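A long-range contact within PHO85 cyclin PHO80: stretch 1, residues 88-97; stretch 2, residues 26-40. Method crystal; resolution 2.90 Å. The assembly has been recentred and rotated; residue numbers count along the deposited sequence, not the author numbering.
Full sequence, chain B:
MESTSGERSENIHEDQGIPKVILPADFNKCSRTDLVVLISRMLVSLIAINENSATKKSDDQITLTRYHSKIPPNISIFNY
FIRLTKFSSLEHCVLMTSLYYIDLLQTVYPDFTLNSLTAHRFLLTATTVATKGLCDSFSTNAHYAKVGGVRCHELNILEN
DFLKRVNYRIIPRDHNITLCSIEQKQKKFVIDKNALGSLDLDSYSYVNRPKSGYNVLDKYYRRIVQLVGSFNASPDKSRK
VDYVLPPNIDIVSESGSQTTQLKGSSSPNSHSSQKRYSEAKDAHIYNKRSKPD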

ATOM      1  N   SER B  88       6.312 -19.165   8.175  1.00 39.70           N
ATOM      2  CA  SER B  88       6.384 -17.995   7.298  1.00 34.93           C
ATOM      3  C   SER B  88       5.506 -16.920   7.887  1.00 28.83           C
ATOM      4  O   SER B  88       5.235 -15.903   7.255  1.00 17.50           O
ATOM      5  CB  SER B  88       5.926 -18.328   5.881  1.00 42.97           C
ATOM      6  OG  SER B  88       7.023 -18.764   5.094  1.00 59.99           O
ATOM      7  N   SER B  89       5.078 -17.171   9.122  1.00 34.84           N
ATOM      8  CA  SER B  89       4.240 -16.254   9.877  1.00 39.79           C
ATOM      9  C   SER B  89       3.313 -15.417   8.999  1.00 40.03           C
ATOM     10  O   SER B  89       3.318 -14.182   9.044  1.00 36.28           O
ATOM     11  CB  SER B  89       5.114 -15.343  10.758  1.00 43.88           C
ATOM     12  OG  SER B  89       6.355 -15.021  10.141  1.00 40.63           O
ATOM     13  N   LEU B  90       2.510 -16.113   8.204  1.00 34.29           N
ATOM     14  CA  LEU B  90       1.573 -15.448   7.334  1.00 28.38           C
ATOM     15  C   LEU B  90       0.548 -14.776   8.253  1.00 29.08           C
ATOM     16  O   LEU B  90       0.085 -15.394   9.217  1.00 20.07           O
ATOM     17  CB  LEU B  90       0.876 -16.474   6.424  1.00 29.02           C
ATOM     18  CG  LEU B  90       1.657 -17.450   5.523  1.00 19.60           C
ATOM     19  CD1 LEU B  90       0.677 -18.466   4.924  1.00  3.79           C
ATOM     20  CD2 LEU B  90       2.394 -16.697   4.427  1.00 11.40           C
ATOM     21  N   GLU B  91       0.217 -13.518   7.946  1.00 28.47           N
ATOM     22  CA  GLU B  91      -0.764 -12.731   8.694  1.00 27.05           C
ATOM     23  C   GLU B  91      -2.201 -13.122   8.326  1.00 30.37           C
ATOM     24  O   GLU B  91      -2.443 -13.672   7.253  1.00 28.98           O
ATOM     25  CB  GLU B  91      -0.591 -11.242   8.386  1.00 32.64           C
ATOM     26  CG  GLU B  91       0.801 -10.674   8.647  1.00 47.34           C
ATOM     27  CD  GLU B  91       0.843  -9.151   8.531  1.00 51.34           C
ATOM     28  OE1 GLU B  91       0.027  -8.482   9.197  1.00 50.75           O
ATOM     29  OE2 GLU B  91       1.692  -8.617   7.784  1.00 54.29           O
ATOM     30  N   HIS B  92      -3.145 -12.802   9.216  1.00 33.94           N
ATOM     31  CA  HIS B  92      -4.580 -13.075   9.038  1.00 32.15           C
ATOM     32  C   HIS B  92      -5.121 -12.661   7.669  1.00 33.83           C
ATOM     33  O   HIS B  92      -5.536 -13.509   6.880  1.00 35.58           O
ATOM     34  CB  HIS B  92      -5.378 -12.343  10.105  1.00 35.16           C
ATOM     35  CG  HIS B  92      -4.986 -12.708  11.499  1.00 40.20           C
ATOM     36  ND1 HIS B  92      -5.750 -13.533  12.296  1.00 35.18           N
ATOM     37  CD2 HIS B  92      -3.884 -12.397  12.222  1.00 36.92           C
ATOM     38  CE1 HIS B  92      -5.135 -13.717  13.448  1.00 37.38           C
ATOM     39  NE2 HIS B  92      -4.001 -13.040  13.428  1.00 40.65           N
ATOM     40  N   CYS B  93      -5.146 -11.358   7.407  1.00 26.79           N
ATOM     41  CA  CYS B  93      -5.609 -10.850   6.126  1.00 27.86           C
ATOM     42  C   CYS B  93      -5.000 -11.666   4.982  1.00 27.79           C
ATOM     43  O   CYS B  93      -5.686 -12.010   4.023  1.00 35.48           O
ATOM     44  CB  CYS B  93      -5.209  -9.384   5.950  1.00 31.24           C
ATOM     45  SG  CYS B  93      -5.870  -8.246   7.183  1.00 53.57           S
ATOM     46  N   VAL B  94      -3.712 -11.975   5.064  1.00 19.94           N
ATOM     47  CA  VAL B  94      -3.105 -12.756   3.999  1.00 22.39           C
ATOM     48  C   VAL B  94      -3.789 -14.119   3.870  1.00 24.56           C
ATOM     49  O   VAL B  94      -3.868 -14.670   2.791  1.00 22.33           O
ATOM     50  CB  VAL B  94      -1.586 -12.950   4.232  1.00 22.33           C
ATOM     51  CG1 VAL B  94      -1.005 -13.967   3.235  1.00 18.62           C
ATOM     52  CG2 VAL B  94      -0.891 -11.638   4.048  1.00 17.37           C
ATOM     53  N   LEU B  95      -4.288 -14.655   4.974  1.00 29.77           N
ATOM     54  CA  LEU B  95      -4.962 -15.947   4.950  1.00 33.89           C
ATOM     55  C   LEU B  95      -6.268 -15.816   4.169  1.00 37.74           C
ATOM     56  O   LEU B  95      -6.528 -16.570   3.229  1.00 40.18           O
ATOM     57  CB  LEU B  95      -5.259 -16.407   6.378  1.00 37.52           C
ATOM     58  CG  LEU B  95      -4.074 -16.440   7.347  1.00 45.58           C
ATOM     59  CD1 LEU B  95      -4.562 -16.887   8.714  1.00 41.36           C
ATOM     60  CD2 LEU B  95      -2.978 -17.387   6.826  1.00 49.07           C
ATOM     61  N   MET B  96      -7.089 -14.854   4.568  1.00 32.27           N
ATOM     62  CA  MET B  96      -8.352 -14.617   3.903  1.00 35.33           C
ATOM     63  C   MET B  96      -8.118 -14.353   2.415  1.00 36.14           C
ATOM     64  O   MET B  96      -8.673 -15.025   1.545  1.00 35.74           O
ATOM     65  CB  MET B  96      -9.046 -13.414   4.541  1.00 40.51           C
ATOM     66  CG  MET B  96      -9.561 -13.671   5.936  1.00 40.56           C
ATOM     67  SD  MET B  96     -10.539 -15.164   5.961  1.00 49.45           S
ATOM     68  CE  MET B  96     -11.889 -14.691   4.886  1.00 45.23           C
ATOM     69  N   THR B  97      -7.288 -13.357   2.138  1.00 33.18           N
ATOM     70  CA  THR B  97      -6.962 -12.990   0.778  1.00 29.14           C
ATOM     71  C   THR B  97      -6.673 -14.211  -0.079  1.00 30.91           C
ATOM     72  O   THR B  97      -7.141 -14.306  -1.208  1.00 36.05           O
ATOM     73  CB  THR B  97      -5.742 -12.066   0.749  1.00 31.59           C
ATOM     74  OG1 THR B  97      -6.096 -10.792   1.309  1.00 32.95           O
ATOM     75  CG2 THR B  97      -5.242 -11.885  -0.682  1.00 36.96           C
TER
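Stretch 2, residues 26-40: DFNKCSRTDLVVLIS

Stretch 2 lies alongside stretch 1 with its chain running the same way. Residues 32-40 form a helix whose axis makes an angle of 1° with that of helix 92-97, so the two are parallel in direction as well as in line; their closest approach is 10.3 Å. The CA atoms of Leu-95 and Val-36 are 7.4 Å apart, and those of Met-96 and Ile-39 7.7 Å. Ahead of its helix, stretch 2 passes closer still, with the CA atoms of His-92 and Asn-28 separated by 6.1 Å. Ser-31 caps the helix of stretch 2: its OG accepts from Asp-34 N at 3.0 Å and, weakly, from Thr-33 N at 3.1 Å. Together the stretches bury 649 Å².

Along stretch 1, Ser-88 makes no contact. The first to touch is Ser-89, whose CA lies 3.6 Å from Arg-32 NH1, at the edge of the guanidinium. Leu-90 O approaches the same NH1 at 3.0 Å, but the angle is too poor for a hydrogen bond. Arg-32 gets there by its length: its CA-to-CB bond points sideways, while its end comes nearer. Glu-91, at the N-cap position of the next helix, points away.

His-92 has the largest covered area of the contact, 115 Å², and its CA-to-CB bond points toward stretch 2. Its ring is sandwiched: Asn-28 O lies over one face, 3.5 Å from CE1, and Arg-32 CG over the opposite face, 3.5 Å from the ring centroid and 24° off the normal, a CH-pi contact. His-92 ND1 also donates to Phe-27 O at 3.3 Å, a weak hydrogen bond with an angle of 124°.

Cys-93 points sideways, and its SG meets the edge of the Phe-27 ring, 3.7 Å from CE2. Phe-27 itself starts out sideways, yet its end comes nearer to stretch 1. Val-94, one residue on, faces away and makes no contact.

Leu-95 again points toward stretch 2, three residues after His-92, as expected for nearly one helical turn. Its CD1 packs 3.6 Å from Leu-35 CD1, and its CB is 3.9 Å from Ile-39 CD1. Leu-35 and Ile-39, four residues apart, both point toward stretch 1.

Met-96 sits among three apolar side chains. Its CG lies over the face of Phe-27, 4.2 Å from the ring centroid, while its SD is 4.2 Å from Leu-35 CD2 and 4.3 Å from Ile-39 CD1. Thr-97 turns away, its OG1 donating to Cys-93 O at 3.0 Å within its own helix.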

ATOM      1  N   ASP B  26     -14.456  -9.721  14.120  1.00 45.78           N
ATOM      2  CA  ASP B  26     -13.236  -9.289  13.436  1.00 47.43           C
ATOM      3  C   ASP B  26     -12.236 -10.438  13.261  1.00 50.11           C
ATOM      4  O   ASP B  26     -11.634 -10.886  14.239  1.00 55.96           O
ATOM      5  CB  ASP B  26     -12.592  -8.159  14.240  1.00 47.04           C
ATOM      6  CG  ASP B  26     -11.354  -7.600  13.586  1.00 51.07           C
ATOM      7  OD1 ASP B  26     -10.804  -6.623  14.133  1.00 55.33           O
ATOM      8  OD2 ASP B  26     -10.926  -8.129  12.537  1.00 55.61           O
ATOM      9  N   PHE B  27     -12.050 -10.897  12.020  1.00 46.01           N
ATOM     10  CA  PHE B  27     -11.134 -12.003  11.747  1.00 46.55           C
ATOM     11  C   PHE B  27      -9.708 -11.771  12.238  1.00 51.66           C
ATOM     12  O   PHE B  27      -8.908 -12.704  12.302  1.00 53.54           O
ATOM     13  CB  PHE B  27     -11.129 -12.394  10.245  1.00 43.54           C
ATOM     14  CG  PHE B  27     -10.654 -11.308   9.296  1.00 36.77           C
ATOM     15  CD1 PHE B  27     -11.555 -10.390   8.750  1.00 32.94           C
ATOM     16  CD2 PHE B  27      -9.314 -11.239   8.911  1.00 30.82           C
ATOM     17  CE1 PHE B  27     -11.133  -9.420   7.830  1.00 23.23           C
ATOM     18  CE2 PHE B  27      -8.879 -10.280   7.999  1.00 26.37           C
ATOM     19  CZ  PHE B  27      -9.796  -9.365   7.454  1.00 27.64           C
ATOM     20  N   ASN B  28      -9.391 -10.530  12.590  1.00 55.25           N
ATOM     21  CA  ASN B  28      -8.064 -10.200  13.105  1.00 57.56           C
ATOM     22  C   ASN B  28      -7.934 -10.671  14.551  1.00 52.84           C
ATOM     23  O   ASN B  28      -6.880 -11.147  14.969  1.00 56.26           O
ATOM     24  CB  ASN B  28      -7.830  -8.692  13.052  1.00 63.36           C
ATOM     25  CG  ASN B  28      -7.281  -8.239  11.726  1.00 68.58           C
ATOM     26  OD1 ASN B  28      -6.119  -8.499  11.400  1.00 66.87           O
ATOM     27  ND2 ASN B  28      -8.112  -7.558  10.947  1.00 74.89           N
ATOM     28  N   LYS B  29      -9.010 -10.515  15.309  1.00 42.50           N
ATOM     29  CA  LYS B  29      -9.030 -10.925  16.700  1.00 41.51           C
ATOM     30  C   LYS B  29      -9.419 -12.393  16.801  1.00 43.16           C
ATOM     31  O   LYS B  29      -9.929 -12.849  17.819  1.00 43.43           O
ATOM     32  CB  LYS B  29     -10.038 -10.085  17.465  1.00 40.50           C
ATOM     33  CG  LYS B  29      -9.757  -8.598  17.446  1.00 47.39           C
ATOM     34  CD  LYS B  29     -10.876  -7.869  18.180  1.00 49.73           C
ATOM     35  CE  LYS B  29     -10.644  -6.379  18.265  1.00 49.60           C
ATOM     36  NZ  LYS B  29     -11.764  -5.738  19.006  1.00 50.89           N
ATOM     37  N   CYS B  30      -9.170 -13.133  15.733  1.00 45.12           N
ATOM     38  CA  CYS B  30      -9.509 -14.545  15.683  1.00 44.13           C
ATOM     39  C   CYS B  30      -8.240 -15.392  15.520  1.00 43.04           C
ATOM     40  O   CYS B  30      -7.271 -14.952  14.902  1.00 44.36           O
ATOM     41  CB  CYS B  30     -10.486 -14.765  14.527  1.00 43.17           C
ATOM     42  SG  CYS B  30     -10.663 -16.451  14.002  1.00 54.72           S
ATOM     43  N   SER B  31      -8.248 -16.601  16.078  1.00 41.05           N
ATOM     44  CA  SER B  31      -7.094 -17.506  16.025  1.00 36.85           C
ATOM     45  C   SER B  31      -6.606 -17.893  14.626  1.00 39.04           C
ATOM     46  O   SER B  31      -7.348 -18.505  13.857  1.00 41.27           O
ATOM     47  CB  SER B  31      -7.424 -18.773  16.798  1.00 33.67           C
ATOM     48  OG  SER B  31      -6.596 -19.839  16.380  1.00 47.00           O
ATOM     49  N   ARG B  32      -5.361 -17.560  14.294  1.00 35.21           N
ATOM     50  CA  ARG B  32      -4.832 -17.909  12.973  1.00 37.78           C
ATOM     51  C   ARG B  32      -5.026 -19.397  12.671  1.00 40.71           C
ATOM     52  O   ARG B  32      -5.161 -19.809  11.513  1.00 35.90           O
ATOM     53  CB  ARG B  32      -3.348 -17.578  12.864  1.00 36.18           C
ATOM     54  CG  ARG B  32      -3.037 -16.107  12.676  1.00 42.51           C
ATOM     55  CD  ARG B  32      -1.535 -15.898  12.426  1.00 48.03           C
ATOM     56  NE  ARG B  32      -0.772 -17.137  12.591  1.00 45.64           N
ATOM     57  CZ  ARG B  32       0.523 -17.266  12.324  1.00 42.98           C
ATOM     58  NH1 ARG B  32       1.211 -16.223  11.877  1.00 43.41           N
ATOM     59  NH2 ARG B  32       1.127 -18.443  12.496  1.00 38.19           N
ATOM     60  N   THR B  33      -5.022 -20.207  13.720  1.00 45.01           N
ATOM     61  CA  THR B  33      -5.215 -21.632  13.543  1.00 42.59           C
ATOM     62  C   THR B  33      -6.673 -21.843  13.165  1.00 42.02           C
ATOM     63  O   THR B  33      -6.958 -22.523  12.185  1.00 44.63           O
ATOM     64  CB  THR B  33      -4.824 -22.424  14.833  1.00 38.69           C
ATOM     65  OG1 THR B  33      -3.395 -22.526  14.899  1.00 29.51           O
ATOM     66  CG2 THR B  33      -5.414 -23.833  14.832  1.00 36.24           C
ATOM     67  N   ASP B  34      -7.594 -21.237  13.912  1.00 36.56           N
ATOM     68  CA  ASP B  34      -9.011 -21.392  13.592  1.00 38.78           C
ATOM     69  C   ASP B  34      -9.328 -20.975  12.158  1.00 38.10           C
ATOM     70  O   ASP B  34     -10.233 -21.529  11.540  1.00 40.29           O
ATOM     71  CB  ASP B  34      -9.896 -20.601  14.558  1.00 43.99           C
ATOM     72  CG  ASP B  34      -9.980 -21.237  15.925  1.00 45.84           C
ATOM     73  OD1 ASP B  34      -9.797 -22.465  16.033  1.00 44.48           O
ATOM     74  OD2 ASP B  34     -10.251 -20.506  16.893  1.00 47.93           O
ATOM     75  N   LEU B  35      -8.604 -19.993  11.628  1.00 33.07           N
ATOM     76  CA  LEU B  35      -8.843 -19.581  10.249  1.00 27.30           C
ATOM     77  C   LEU B  35      -8.440 -20.730   9.334  1.00 28.90           C
ATOM     78  O   LEU B  35      -9.270 -21.312   8.649  1.00 36.07           O
ATOM     79  CB  LEU B  35      -8.035 -18.338   9.897  1.00 23.13           C
ATOM     80  CG  LEU B  35      -8.702 -17.017  10.286  1.00 30.40           C
ATOM     81  CD1 LEU B  35      -7.847 -15.838   9.795  1.00 20.50           C
ATOM     82  CD2 LEU B  35     -10.122 -16.976   9.686  1.00 17.65           C
ATOM     83  N   VAL B  36      -7.161 -21.062   9.330  1.00 24.53           N
ATOM     84  CA  VAL B  36      -6.691 -22.149   8.508  1.00 24.16           C
ATOM     85  C   VAL B  36      -7.692 -23.302   8.499  1.00 32.50           C
ATOM     86  O   VAL B  36      -7.880 -23.936   7.459  1.00 40.36           O
ATOM     87  CB  VAL B  36      -5.335 -22.680   9.001  1.00 22.09           C
ATOM     88  CG1 VAL B  36      -4.926 -23.885   8.171  1.00 18.92           C
ATOM     89  CG2 VAL B  36      -4.276 -21.593   8.905  1.00 20.02           C
ATOM     90  N   VAL B  37      -8.342 -23.592   9.628  1.00 32.46           N
ATOM     91  CA  VAL B  37      -9.300 -24.698   9.610  1.00 39.63           C
ATOM     92  C   VAL B  37     -10.495 -24.277   8.762  1.00 39.44           C
ATOM     93  O   VAL B  37     -10.804 -24.926   7.759  1.00 37.61           O
ATOM     94  CB  VAL B  37      -9.784 -25.152  11.042  1.00 43.28           C
ATOM     95  CG1 VAL B  37      -8.603 -25.571  11.894  1.00 40.33           C
ATOM     96  CG2 VAL B  37     -10.558 -24.062  11.726  1.00 52.93           C
ATOM     97  N   LEU B  38     -11.146 -23.178   9.144  1.00 36.32           N
ATOM     98  CA  LEU B  38     -12.287 -22.684   8.386  1.00 36.44           C
ATOM     99  C   LEU B  38     -11.937 -22.579   6.902  1.00 38.32           C
ATOM    100  O   LEU B  38     -12.718 -22.981   6.049  1.00 47.52           O
ATOM    101  CB  LEU B  38     -12.741 -21.317   8.912  1.00 29.81           C
ATOM    102  CG  LEU B  38     -13.402 -21.330  10.291  1.00 35.93           C
ATOM    103  CD1 LEU B  38     -13.949 -19.952  10.662  1.00 30.13           C
ATOM    104  CD2 LEU B  38     -14.525 -22.346  10.272  1.00 42.80           C
ATOM    105  N   ILE B  39     -10.763 -22.054   6.579  1.00 34.62           N
ATOM    106  CA  ILE B  39     -10.394 -21.938   5.179  1.00 32.66           C
ATOM    107  C   ILE B  39     -10.178 -23.295   4.526  1.00 32.96           C
ATOM    108  O   ILE B  39     -10.735 -23.570   3.464  1.00 35.38           O
ATOM    109  CB  ILE B  39      -9.128 -21.102   4.984  1.00 29.08           C
ATOM    110  CG1 ILE B  39      -9.394 -19.653   5.406  1.00 32.65           C
ATOM    111  CG2 ILE B  39      -8.713 -21.151   3.529  1.00 25.79           C
ATOM    112  CD1 ILE B  39      -8.149 -18.747   5.378  1.00 35.89           C
ATOM    113  N   SER B  40      -9.371 -24.137   5.156  1.00 31.53           N
ATOM    114  CA  SER B  40      -9.091 -25.463   4.613  1.00 34.33           C
ATOM    115  C   SER B  40     -10.369 -26.256   4.342  1.00 34.61           C
ATOM    116  O   SER B  40     -10.501 -26.919   3.311  1.00 21.90           O
ATOM    117  CB  SER B  40      -8.203 -26.238   5.581  1.00 34.14           C
ATOM    118  OG  SER B  40      -6.959 -25.585   5.727  1.00 42.63           O
TER